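Local atomic coordinates of 4'-phospho-dehydrooxetanocin synthase (PDB entry 5UL3), a protein that catalyses the cobalamin-dependent radical-SAM ring contraction of dAMP to an oxetane aldehyde, a step in the biosynthesis of the nucleoside analogue oxetanocin A. Residues M86-S91 and E109-H114; R80-L85 and K149-K154; K48-S53 and L61-D66; K69-S74 and Y102-S107. All blocks are in the same frame, centred on the assembly; numbering follows the deposited sequence. Where two conformers were deposited one is given.

Overall arrangement
From the N terminus, interaction 3 closes first: strands 49-53 and 60-64 form a hairpin at one edge of a four-stranded antiparallel sheet. Strand 69-73 follows beside 60-64, and interaction 4 pairs it with 102-106, the opposite edge strand, closing a loop that holds helix 83-88. That helix packs on helix 109-115 in interaction 1, whose segments alternate with those of interaction 4, so the two loops cross. Interaction 2 sets the start of helix 83-88 against residues 149-154 of the cobalamin-binding region; its larger loop encloses interaction 1 and crosses interaction 4. Tyr-62 of interaction 3 bonds to Asn-82 and Gln-151, linking the N-terminal sheet to that junction.

Interaction 1: residues M86-S91 and E109-H114; sequences MRWHPS and EELYEH
Trp-88 and Leu-111 mark the closest backbone approach, their CA atoms 6.4 Å apart, where the last turn of helix 83-88 meets helix 109-115; His-89 is the first residue to leave the helix. The indole carries the contact. A chi1 of 157° puts Trp-88 CG anti to the backbone N, 3.9 Å from Leu-111 CD1. Leu-111 CB sits over the face of the five-membered ring, 3.9 Å from its centroid, and the two side chains cross at about a right angle. His-89 CB lies over the opposite face, toward the rim of the six-membered ring. His-114 approaches from one turn further on: Trp-88 CB stands over the centre of the imidazole, 3.7 Å from its centroid, and the indole turns its edge toward the same ring in an offset edge-to-face pair with planes at 73°. Beyond the segments, Trp-88 also meets Phe-105 edge-to-face. Two waters bridge the polar groups beside the rings. One accepts from Arg-87 NE at 2.9 Å and also bonds to His-114 ND1; the other donates to Trp-88 O and to Glu-110 OE1. Arg-87 has a further partner in Glu-150 O, through NH1. The direct contact is thus CH-pi and aromatic, while the polar groups of the two segments meet through two waters.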
# COMPACT_ATOMS: atom_id res chain seq x y z
N MET A 86 30.47 16.29 8.67
CA MET A 86 30.20 16.62 10.06
C MET A 86 30.60 15.48 11.00
O MET A 86 31.10 15.72 12.10
CB MET A 86 28.72 16.98 10.24
CG MET A 86 28.41 17.56 11.60
SD MET A 86 26.68 18.03 11.70
CE MET A 86 26.61 19.30 10.43
N ARG A 87 30.38 14.23 10.58
CA ARG A 87 30.84 13.10 11.39
C ARG A 87 32.36 13.06 11.46
O ARG A 87 32.93 12.72 12.51
CB ARG A 87 30.32 11.78 10.82
CG ARG A 87 28.82 11.62 10.96
CD ARG A 87 28.37 10.20 10.57
NE ARG A 87 28.63 9.85 9.17
CZ ARG A 87 27.77 10.03 8.17
NH1 ARG A 87 26.58 10.58 8.39
NH2 ARG A 87 28.10 9.65 6.95
N TRP A 88 33.03 13.40 10.36
CA TRP A 88 34.49 13.39 10.32
C TRP A 88 35.10 14.51 11.17
O TRP A 88 36.09 14.30 11.88
CB TRP A 88 34.97 13.48 8.87
CG TRP A 88 36.36 14.00 8.71
CD1 TRP A 88 37.53 13.35 9.00
CD2 TRP A 88 36.73 15.29 8.21
NE1 TRP A 88 38.61 14.16 8.71
CE2 TRP A 88 38.14 15.35 8.22
CE3 TRP A 88 36.01 16.39 7.74
CZ2 TRP A 88 38.84 16.48 7.79
CZ3 TRP A 88 36.70 17.50 7.32
CH2 TRP A 88 38.10 17.55 7.36
N HIS A 89 34.50 15.70 11.14
CA HIS A 89 35.05 16.87 11.83
C HIS A 89 33.91 17.82 12.15
O HIS A 89 33.51 18.65 11.31
CB HIS A 89 36.11 17.55 10.97
CG HIS A 89 36.94 18.59 11.68
ND1 HIS A 89 36.47 19.33 12.75
CD2 HIS A 89 38.20 19.02 11.45
CE1 HIS A 89 37.42 20.15 13.16
NE2 HIS A 89 38.48 19.99 12.39
N PRO A 90 33.36 17.76 13.36
CA PRO A 90 32.18 18.58 13.68
C PRO A 90 32.43 20.08 13.63
O PRO A 90 31.46 20.86 13.63
CB PRO A 90 31.82 18.13 15.11
CG PRO A 90 32.41 16.77 15.23
CD PRO A 90 33.67 16.79 14.42
N SER A 91 33.68 20.53 13.61
CA SER A 91 33.96 21.96 13.52
C SER A 91 34.84 22.30 12.33
O SER A 91 35.68 23.19 12.42
CB SER A 91 34.64 22.48 14.80
OG SER A 91 33.80 22.36 15.93
N GLU A 109 43.90 12.84 6.53
CA GLU A 109 44.07 11.41 6.31
C GLU A 109 42.82 10.62 6.69
O GLU A 109 42.40 9.71 5.96
CB GLU A 109 45.28 10.90 7.09
CG GLU A 109 45.67 9.46 6.74
CD GLU A 109 46.63 8.85 7.74
OE1 GLU A 109 47.31 9.60 8.46
OE2 GLU A 109 46.69 7.60 7.80
N GLU A 110 42.21 10.94 7.83
CA GLU A 110 41.06 10.17 8.28
C GLU A 110 39.83 10.38 7.41
O GLU A 110 38.91 9.55 7.44
CB GLU A 110 40.72 10.51 9.74
CG GLU A 110 41.73 10.00 10.76
CD GLU A 110 41.38 10.40 12.19
OE1 GLU A 110 40.54 11.31 12.36
OE2 GLU A 110 41.93 9.80 13.13
N LEU A 111 39.78 11.46 6.63
CA LEU A 111 38.61 11.70 5.78
C LEU A 111 38.47 10.60 4.74
O LEU A 111 37.35 10.20 4.40
CB LEU A 111 38.71 13.07 5.12
CG LEU A 111 37.56 13.48 4.19
CD1 LEU A 111 36.20 13.35 4.87
CD2 LEU A 111 37.76 14.89 3.65
N TYR A 112 39.59 10.10 4.22
CA TYR A 112 39.53 9.03 3.24
C TYR A 112 38.77 7.83 3.78
O TYR A 112 37.95 7.23 3.06
CB TYR A 112 40.93 8.61 2.79
CG TYR A 112 40.95 7.81 1.50
CD1 TYR A 112 40.50 6.49 1.47
CD2 TYR A 112 41.40 8.37 0.32
CE1 TYR A 112 40.50 5.76 0.29
CE2 TYR A 112 41.42 7.65 -0.87
CZ TYR A 112 40.96 6.34 -0.88
OH TYR A 112 40.97 5.62 -2.05
N GLU A 113 39.02 7.46 5.04
CA GLU A 113 38.33 6.32 5.63
C GLU A 113 36.82 6.55 5.66
O GLU A 113 36.05 5.63 5.40
CB GLU A 113 38.87 6.07 7.05
CG GLU A 113 40.38 5.85 7.09
CD GLU A 113 40.99 6.02 8.49
OE1 GLU A 113 40.31 5.73 9.49
OE2 GLU A 113 42.17 6.45 8.58
N HIS A 114 36.39 7.79 5.95
CA HIS A 114 34.96 8.09 5.94
C HIS A 114 34.38 7.92 4.55
O HIS A 114 33.19 7.61 4.41
CB HIS A 114 34.69 9.50 6.47
CG HIS A 114 34.91 9.65 7.95
ND1 HIS A 114 33.87 9.63 8.86
CD2 HIS A 114 36.04 9.80 8.68
CE1 HIS A 114 34.35 9.77 10.08
NE2 HIS A 114 35.67 9.87 10.00
O HOH W 1 31.19 8.64 8.61
O HOH W 2 37.70 11.75 12.57

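Interaction 2: residues R80-L85 and K149-K154; sequences RENPLL and KEQLAK. With EDO (1,2-ethanediol), chain N.
Two side-chain amides, those of Asn-82 and Gln-151, cross at about a right angle: Asn-82 ND2 meets Gln-151 NE2, 3.7 Å away, as one donor beside another, and each amide bonds elsewhere. Their planes are 62° apart, and both turn to a third group: the hydroxyl of Tyr-62 is hydrogen-bonded to Asn-82 ND2 and to Gln-151 OE1. Asn-82 OD1 serves as the N-cap acceptor of helix 83-88, taking Leu-85 N at 3.0 Å from above its carbonyl plane and Leu-84 N through a weak bond. The start of this helix meets the end of helix 138-149 of the cobalamin-binding region, which closes in a Schellman motif with Gln-151 at positive phi (52°). Pro-83 fits against this C-terminal turn, its CG 3.4 Å from Lys-149 O and 3.6 Å from Glu-150 O. Leu-84 lays its hydrocarbon across the glutamine, CB 3.8 Å from Gln-151 OE1 and CD1 near Gln-151 O. The chain of Glu-150 bends at chi2 (-73°), and its OE1 comes within 4.0 Å of Pro-83 CB while the carboxylate grips a 1,2-ethanediol, probably from the crystallisation liquor: O2 of the diol donates to OE1 at 2.8 Å, and O1 donates to OE2.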
# COMPACT_ATOMS: atom_id res chain seq x y z
N ARG A 80 28.32 23.04 4.42
CA ARG A 80 28.38 22.97 5.87
C ARG A 80 27.33 22.03 6.46
O ARG A 80 27.47 21.60 7.61
CB ARG A 80 28.25 24.38 6.47
CG ARG A 80 29.36 25.32 5.95
CD ARG A 80 29.23 26.73 6.53
NE ARG A 80 27.91 27.29 6.28
CZ ARG A 80 27.43 28.39 6.87
NH1 ARG A 80 28.18 29.06 7.74
NH2 ARG A 80 26.21 28.81 6.59
N GLU A 81 26.30 21.68 5.69
CA GLU A 81 25.28 20.75 6.17
C GLU A 81 25.58 19.29 5.83
O GLU A 81 24.78 18.41 6.16
CB GLU A 81 23.90 21.14 5.61
CG GLU A 81 23.44 22.51 6.06
CD GLU A 81 22.20 22.99 5.34
OE1 GLU A 81 21.34 22.15 4.99
OE2 GLU A 81 22.08 24.22 5.12
N ASN A 82 26.70 19.02 5.17
CA ASN A 82 27.06 17.66 4.75
C ASN A 82 27.25 16.75 5.97
O ASN A 82 28.10 17.04 6.83
CB ASN A 82 28.33 17.76 3.90
CG ASN A 82 28.82 16.42 3.38
OD1 ASN A 82 28.93 15.45 4.12
ND2 ASN A 82 29.16 16.39 2.11
N PRO A 83 26.50 15.65 6.09
CA PRO A 83 26.53 14.86 7.33
C PRO A 83 27.78 14.02 7.44
O PRO A 83 28.21 13.71 8.56
CB PRO A 83 25.27 13.98 7.21
CG PRO A 83 25.12 13.77 5.72
CD PRO A 83 25.55 15.10 5.10
N LEU A 84 28.36 13.63 6.30
CA LEU A 84 29.60 12.85 6.33
C LEU A 84 30.75 13.71 6.83
O LEU A 84 31.52 13.29 7.69
CB LEU A 84 29.92 12.28 4.95
CG LEU A 84 31.13 11.35 4.89
CD1 LEU A 84 30.93 10.32 3.77
CD2 LEU A 84 32.46 12.12 4.62
N LEU A 85 30.87 14.92 6.29
CA LEU A 85 31.93 15.81 6.77
C LEU A 85 31.74 16.13 8.24
O LEU A 85 32.72 16.23 9.00
CB LEU A 85 31.97 17.09 5.94
CG LEU A 85 32.34 16.92 4.46
CD1 LEU A 85 32.22 18.25 3.70
CD2 LEU A 85 33.73 16.32 4.28
N LYS A 149 21.14 9.97 1.73
CA LYS A 149 21.14 11.33 2.26
C LYS A 149 22.07 11.46 3.46
O LYS A 149 22.78 12.46 3.59
CB LYS A 149 19.72 11.77 2.64
CG LYS A 149 19.68 13.19 3.21
CD LYS A 149 18.22 13.64 3.49
CE LYS A 149 18.18 15.13 3.92
NZ LYS A 149 16.90 15.80 3.49
N GLU A 150 22.12 10.44 4.31
CA GLU A 150 23.07 10.43 5.41
C GLU A 150 24.50 10.09 4.96
O GLU A 150 25.43 10.16 5.77
CB GLU A 150 22.62 9.43 6.47
CG GLU A 150 21.35 9.85 7.20
CD GLU A 150 21.59 11.00 8.18
OE1 GLU A 150 22.74 11.22 8.61
OE2 GLU A 150 20.60 11.70 8.50
N GLN A 151 24.67 9.75 3.69
CA GLN A 151 25.94 9.35 3.09
C GLN A 151 26.59 8.24 3.90
O GLN A 151 27.78 8.27 4.22
CB GLN A 151 26.87 10.55 2.90
CG GLN A 151 26.16 11.71 2.19
CD GLN A 151 27.11 12.75 1.60
OE1 GLN A 151 28.31 12.52 1.48
NE2 GLN A 151 26.57 13.92 1.26
N LEU A 152 25.79 7.22 4.23
CA LEU A 152 26.24 6.09 5.03
C LEU A 152 26.69 4.90 4.20
O LEU A 152 27.48 4.09 4.69
CB LEU A 152 25.12 5.65 5.99
CG LEU A 152 24.76 6.65 7.10
CD1 LEU A 152 23.51 6.19 7.83
CD2 LEU A 152 25.91 6.86 8.08
N ALA A 153 26.21 4.77 2.96
CA ALA A 153 26.50 3.58 2.17
C ALA A 153 26.21 3.88 0.71
O ALA A 153 25.43 4.77 0.39
CB ALA A 153 25.65 2.37 2.61
N LYS A 154 26.88 3.13 -0.16
CA LYS A 154 26.43 2.97 -1.53
C LYS A 154 25.33 1.92 -1.53
O LYS A 154 25.51 0.83 -0.99
CB LYS A 154 27.60 2.55 -2.42
CG LYS A 154 28.69 3.64 -2.49
CD LYS A 154 29.61 3.40 -3.68
CE LYS A 154 31.06 3.63 -3.30
NZ LYS A 154 32.00 3.16 -4.37
C1 EDO N . 20.41 13.65 11.59
O1 EDO N . 19.69 13.61 10.36
C2 EDO N . 21.82 14.15 11.30
O2 EDO N . 22.31 13.54 10.10

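Interaction 3: residues K48-S53 and L61-D66; sequences KRILVS and LYVIED
Strands 49-53 and 60-64 pair Arg-49 through Val-52 with Ile-64 through Leu-61 in an antiparallel hairpin at one edge of the N-terminal four-stranded sheet. Leu-51 and Tyr-62 form a hydrogen-bonded pair, with Tyr-62 N 2.8 Å from Leu-51 O; Arg-49 and Ile-64 form another. At its Lys-48 end the ladder contains a classic beta bulge, since Lys-48 N and Arg-49 N both donate to Ile-64 O, at 2.9 Å and 3.3 Å. On the face of Arg-49, Leu-51, Tyr-62 and Ile-64, the arginine holds CG in the crowded position between backbone N and carbonyl carbon (chi1 67°). Its chain runs beside Ile-64, whose CD1 lies over the guanidinium face, 3.4 Å from Arg-49 NE. Leu-51 CD2 packs alongside Tyr-62 CD1 at 4.0 Å. The face of Ile-50, Val-52, Leu-61 and Val-63 is apolar: Leu-61 CD1 reaches across to Val-52 CG2, 3.7 Å away, and to Ile-50 CB. Helix 28-39 packs on this face at Ile-50 and Leu-61, whereas helix 109-115 lies on the other. Arg-49 NE bonds to Tyr-112 OH and Arg-49 NH1 to Leu-115 O, so the guanidinium has polar partners at two of its nitrogens while a methyl group packs on its face.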
# COMPACT_ATOMS: atom_id res chain seq x y z
N LYS A 48 42.37 10.29 -8.73
CA LYS A 48 42.48 8.84 -8.56
C LYS A 48 41.12 8.15 -8.54
O LYS A 48 40.93 7.13 -9.20
CB LYS A 48 43.26 8.51 -7.29
CG LYS A 48 44.77 8.58 -7.48
CD LYS A 48 45.51 7.89 -6.34
CE LYS A 48 46.97 7.64 -6.71
NZ LYS A 48 47.68 6.89 -5.63
N ARG A 49 40.16 8.68 -7.79
CA ARG A 49 38.83 8.07 -7.79
C ARG A 49 37.80 9.12 -7.41
O ARG A 49 38.12 10.19 -6.91
CB ARG A 49 38.76 6.85 -6.87
CG ARG A 49 38.91 7.14 -5.39
CD ARG A 49 38.87 5.84 -4.58
NE ARG A 49 38.33 6.03 -3.23
CZ ARG A 49 37.04 5.86 -2.91
NH1 ARG A 49 36.65 6.05 -1.65
NH2 ARG A 49 36.15 5.50 -3.83
N ILE A 50 36.53 8.81 -7.72
CA ILE A 50 35.42 9.68 -7.37
C ILE A 50 34.37 8.86 -6.65
O ILE A 50 34.30 7.64 -6.77
CB ILE A 50 34.79 10.40 -8.59
CG1 ILE A 50 34.17 9.39 -9.55
CG2 ILE A 50 35.81 11.27 -9.30
CD1 ILE A 50 33.01 9.97 -10.31
N LEU A 51 33.53 9.57 -5.90
CA LEU A 51 32.42 9.01 -5.15
C LEU A 51 31.27 10.01 -5.25
O LEU A 51 31.47 11.20 -5.04
CB LEU A 51 32.80 8.79 -3.67
CG LEU A 51 31.67 8.51 -2.68
CD1 LEU A 51 31.01 7.19 -3.00
CD2 LEU A 51 32.18 8.52 -1.25
N VAL A 52 30.07 9.52 -5.58
CA VAL A 52 28.86 10.33 -5.49
C VAL A 52 28.02 9.77 -4.34
O VAL A 52 27.84 8.55 -4.24
CB VAL A 52 28.05 10.33 -6.80
CG1 VAL A 52 26.71 11.05 -6.61
CG2 VAL A 52 28.85 11.02 -7.91
N SER A 53 27.54 10.66 -3.48
CA SER A 53 26.60 10.25 -2.43
C SER A 53 25.60 11.39 -2.27
O SER A 53 25.61 12.35 -3.03
CB SER A 53 27.34 9.91 -1.13
OG SER A 53 26.44 9.33 -0.18
N LEU A 61 29.57 15.27 -4.83
CA LEU A 61 30.66 14.58 -5.50
C LEU A 61 31.96 14.79 -4.73
O LEU A 61 32.30 15.93 -4.38
CB LEU A 61 30.81 15.09 -6.94
CG LEU A 61 32.03 14.58 -7.71
CD1 LEU A 61 31.94 13.08 -7.93
CD2 LEU A 61 32.15 15.32 -9.03
N TYR A 62 32.67 13.70 -4.46
CA TYR A 62 34.03 13.74 -3.93
C TYR A 62 34.98 13.36 -5.05
O TYR A 62 34.81 12.31 -5.69
CB TYR A 62 34.20 12.79 -2.75
CG TYR A 62 33.21 13.04 -1.65
CD1 TYR A 62 31.93 12.47 -1.69
CD2 TYR A 62 33.54 13.85 -0.57
CE1 TYR A 62 31.01 12.73 -0.67
CE2 TYR A 62 32.63 14.09 0.45
CZ TYR A 62 31.37 13.53 0.39
OH TYR A 62 30.49 13.81 1.41
N VAL A 63 35.96 14.21 -5.31
CA VAL A 63 37.04 13.90 -6.24
C VAL A 63 38.29 13.69 -5.40
O VAL A 63 38.79 14.63 -4.78
CB VAL A 63 37.24 15.01 -7.28
CG1 VAL A 63 38.22 14.53 -8.36
CG2 VAL A 63 35.91 15.41 -7.89
N ILE A 64 38.75 12.44 -5.33
CA ILE A 64 39.92 12.10 -4.52
C ILE A 64 41.14 12.18 -5.43
O ILE A 64 41.37 11.28 -6.25
CB ILE A 64 39.78 10.72 -3.89
CG1 ILE A 64 38.55 10.67 -2.97
CG2 ILE A 64 41.04 10.37 -3.12
CD1 ILE A 64 38.33 9.33 -2.32
N GLU A 65 41.92 13.26 -5.31
CA GLU A 65 43.18 13.36 -6.04
C GLU A 65 44.15 12.32 -5.52
O GLU A 65 44.56 11.42 -6.26
CB GLU A 65 43.78 14.76 -5.92
CG GLU A 65 43.31 15.72 -6.99
CD GLU A 65 44.23 16.92 -7.11
OE1 GLU A 65 45.45 16.72 -7.26
OE2 GLU A 65 43.73 18.07 -7.05
N ASP A 66 44.45 12.39 -4.22
CA ASP A 66 44.81 11.22 -3.42
C ASP A 66 44.21 11.43 -2.02
O ASP A 66 43.37 12.31 -1.81
CB ASP A 66 46.33 10.97 -3.41
CG ASP A 66 47.11 12.01 -2.62
OD1 ASP A 66 46.55 13.05 -2.22
OD2 ASP A 66 48.32 11.78 -2.41

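Interaction 4: residues K69-S74 and Y102-S107; sequences KIHVFS and YKCFLS
Val-72 and Lys-103 form one of two hydrogen-bonded pairs joining strands 69-73 and 102-106, the antiparallel last two strands of the N-terminal four-stranded sheet; Ile-70 and Phe-105 form the other, with Phe-105 N 2.8 Å from Ile-70 O. The side chains of His-71, Phe-73 and Tyr-102 make an aromatic cluster on one face. Tyr-102 carries CG anti to its backbone N (chi1 168°), while His-71 and Phe-73 have theirs anti to the carbonyl carbon (chi1 -55° in His-71), and the phenol lies alongside both. Its CD1 stands over the face of Phe-73, off toward the rim and 3.4 Å from CE2, with the ring planes neither stacked nor perpendicular. Toward His-71 the meeting is rim to rim: Tyr-102 OH lies at the imidazole edge, near its plane, beside ND1. Their separation of 2.3 Å is too short to be trusted in detail, and either atom could be the donor. NE2 of His-71 bonds to Glu-65 OE2. Cys-104 SG sits over one face of the same imidazole, 3.9 Å from its centroid, and also touches Lys-69 CG at 3.6 Å. In one of its two conformers Lys-69 keeps an extended chain beyond CG and runs beside Leu-106, whose CD2 meets that CG. Helix 7-21 packs on the cluster through Phe-73 and Tyr-102. On the opposite face, which helix 109-115 covers at Ile-70 and Phe-105, Val-72 CG2 lies at the edge of the Phe-105 ring, 3.9 Å from CD2.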
# COMPACT_ATOMS: atom_id res chain seq x y z
N LYS A 69 44.55 15.09 -0.78
CA LYS A 69 43.86 16.16 -1.49
C LYS A 69 42.50 15.62 -1.95
O LYS A 69 42.45 14.82 -2.89
CB LYS A 69 44.68 16.65 -2.68
CG LYS A 69 44.29 18.02 -3.20
CD LYS A 69 45.34 18.56 -4.16
CE LYS A 69 44.99 19.96 -4.63
NZ LYS A 69 45.98 20.47 -5.63
N ILE A 70 41.43 16.07 -1.30
CA ILE A 70 40.06 15.61 -1.58
C ILE A 70 39.20 16.83 -1.88
O ILE A 70 39.03 17.70 -1.02
CB ILE A 70 39.48 14.82 -0.40
CG1 ILE A 70 40.30 13.55 -0.13
CG2 ILE A 70 37.99 14.49 -0.62
CD1 ILE A 70 39.92 12.85 1.16
N HIS A 71 38.64 16.89 -3.09
CA HIS A 71 37.72 17.96 -3.47
C HIS A 71 36.29 17.52 -3.21
O HIS A 71 35.95 16.37 -3.46
CB HIS A 71 37.85 18.31 -4.95
CG HIS A 71 39.24 18.66 -5.37
ND1 HIS A 71 39.70 19.96 -5.41
CD2 HIS A 71 40.26 17.89 -5.80
CE1 HIS A 71 40.95 19.97 -5.82
NE2 HIS A 71 41.32 18.73 -6.07
N VAL A 72 35.46 18.44 -2.75
CA VAL A 72 34.06 18.15 -2.46
C VAL A 72 33.19 19.20 -3.14
O VAL A 72 33.36 20.40 -2.89
CB VAL A 72 33.78 18.11 -0.94
CG1 VAL A 72 32.37 17.55 -0.68
CG2 VAL A 72 34.83 17.27 -0.22
N PHE A 73 32.25 18.74 -3.97
CA PHE A 73 31.31 19.59 -4.70
C PHE A 73 29.89 19.32 -4.23
O PHE A 73 29.45 18.16 -4.24
CB PHE A 73 31.38 19.32 -6.21
CG PHE A 73 32.72 19.63 -6.83
CD1 PHE A 73 33.71 18.66 -6.90
CD2 PHE A 73 32.96 20.88 -7.38
CE1 PHE A 73 34.95 18.96 -7.49
CE2 PHE A 73 34.19 21.18 -7.96
CZ PHE A 73 35.18 20.22 -8.01
N SER A 74 29.17 20.37 -3.86
CA SER A 74 27.79 20.25 -3.38
C SER A 74 26.95 21.33 -4.05
O SER A 74 26.64 22.36 -3.45
CB SER A 74 27.73 20.35 -1.85
OG SER A 74 26.41 20.21 -1.38
N TYR A 102 31.93 24.28 -2.53
CA TYR A 102 33.15 23.56 -2.87
C TYR A 102 34.14 23.70 -1.73
O TYR A 102 34.16 24.71 -1.02
CB TYR A 102 33.78 24.09 -4.18
CG TYR A 102 35.19 23.58 -4.41
CD1 TYR A 102 35.41 22.33 -4.95
CD2 TYR A 102 36.30 24.35 -4.06
CE1 TYR A 102 36.69 21.85 -5.16
CE2 TYR A 102 37.59 23.88 -4.26
CZ TYR A 102 37.78 22.64 -4.81
OH TYR A 102 39.05 22.16 -5.02
N LYS A 103 34.97 22.67 -1.57
CA LYS A 103 36.04 22.74 -0.59
C LYS A 103 37.07 21.68 -0.94
O LYS A 103 36.72 20.56 -1.31
CB LYS A 103 35.52 22.55 0.84
CG LYS A 103 36.62 22.44 1.91
CD LYS A 103 36.80 23.73 2.68
CE LYS A 103 37.94 23.62 3.68
NZ LYS A 103 38.37 24.97 4.15
N CYS A 104 38.35 22.05 -0.86
CA CYS A 104 39.43 21.09 -1.00
C CYS A 104 40.02 20.83 0.38
O CYS A 104 40.42 21.78 1.08
CB CYS A 104 40.50 21.60 -1.97
SG CYS A 104 41.72 20.35 -2.34
N PHE A 105 40.05 19.57 0.79
CA PHE A 105 40.57 19.17 2.10
C PHE A 105 41.98 18.62 1.91
O PHE A 105 42.18 17.66 1.16
CB PHE A 105 39.67 18.14 2.76
CG PHE A 105 38.38 18.71 3.25
CD1 PHE A 105 38.36 19.51 4.38
CD2 PHE A 105 37.19 18.49 2.57
CE1 PHE A 105 37.19 20.06 4.84
CE2 PHE A 105 36.01 19.05 3.02
CZ PHE A 105 36.01 19.83 4.16
N LEU A 106 42.95 19.23 2.60
CA LEU A 106 44.36 18.94 2.40
C LEU A 106 44.92 18.22 3.62
O LEU A 106 44.71 18.65 4.76
CB LEU A 106 45.14 20.24 2.16
CG LEU A 106 44.62 21.06 0.98
CD1 LEU A 106 45.21 22.46 1.00
CD2 LEU A 106 44.97 20.35 -0.31
N SER A 107 45.64 17.12 3.37
CA SER A 107 46.28 16.33 4.43
C SER A 107 45.29 15.92 5.52
O SER A 107 45.59 15.97 6.72
CB SER A 107 47.47 17.08 5.01
OG SER A 107 48.38 17.37 3.96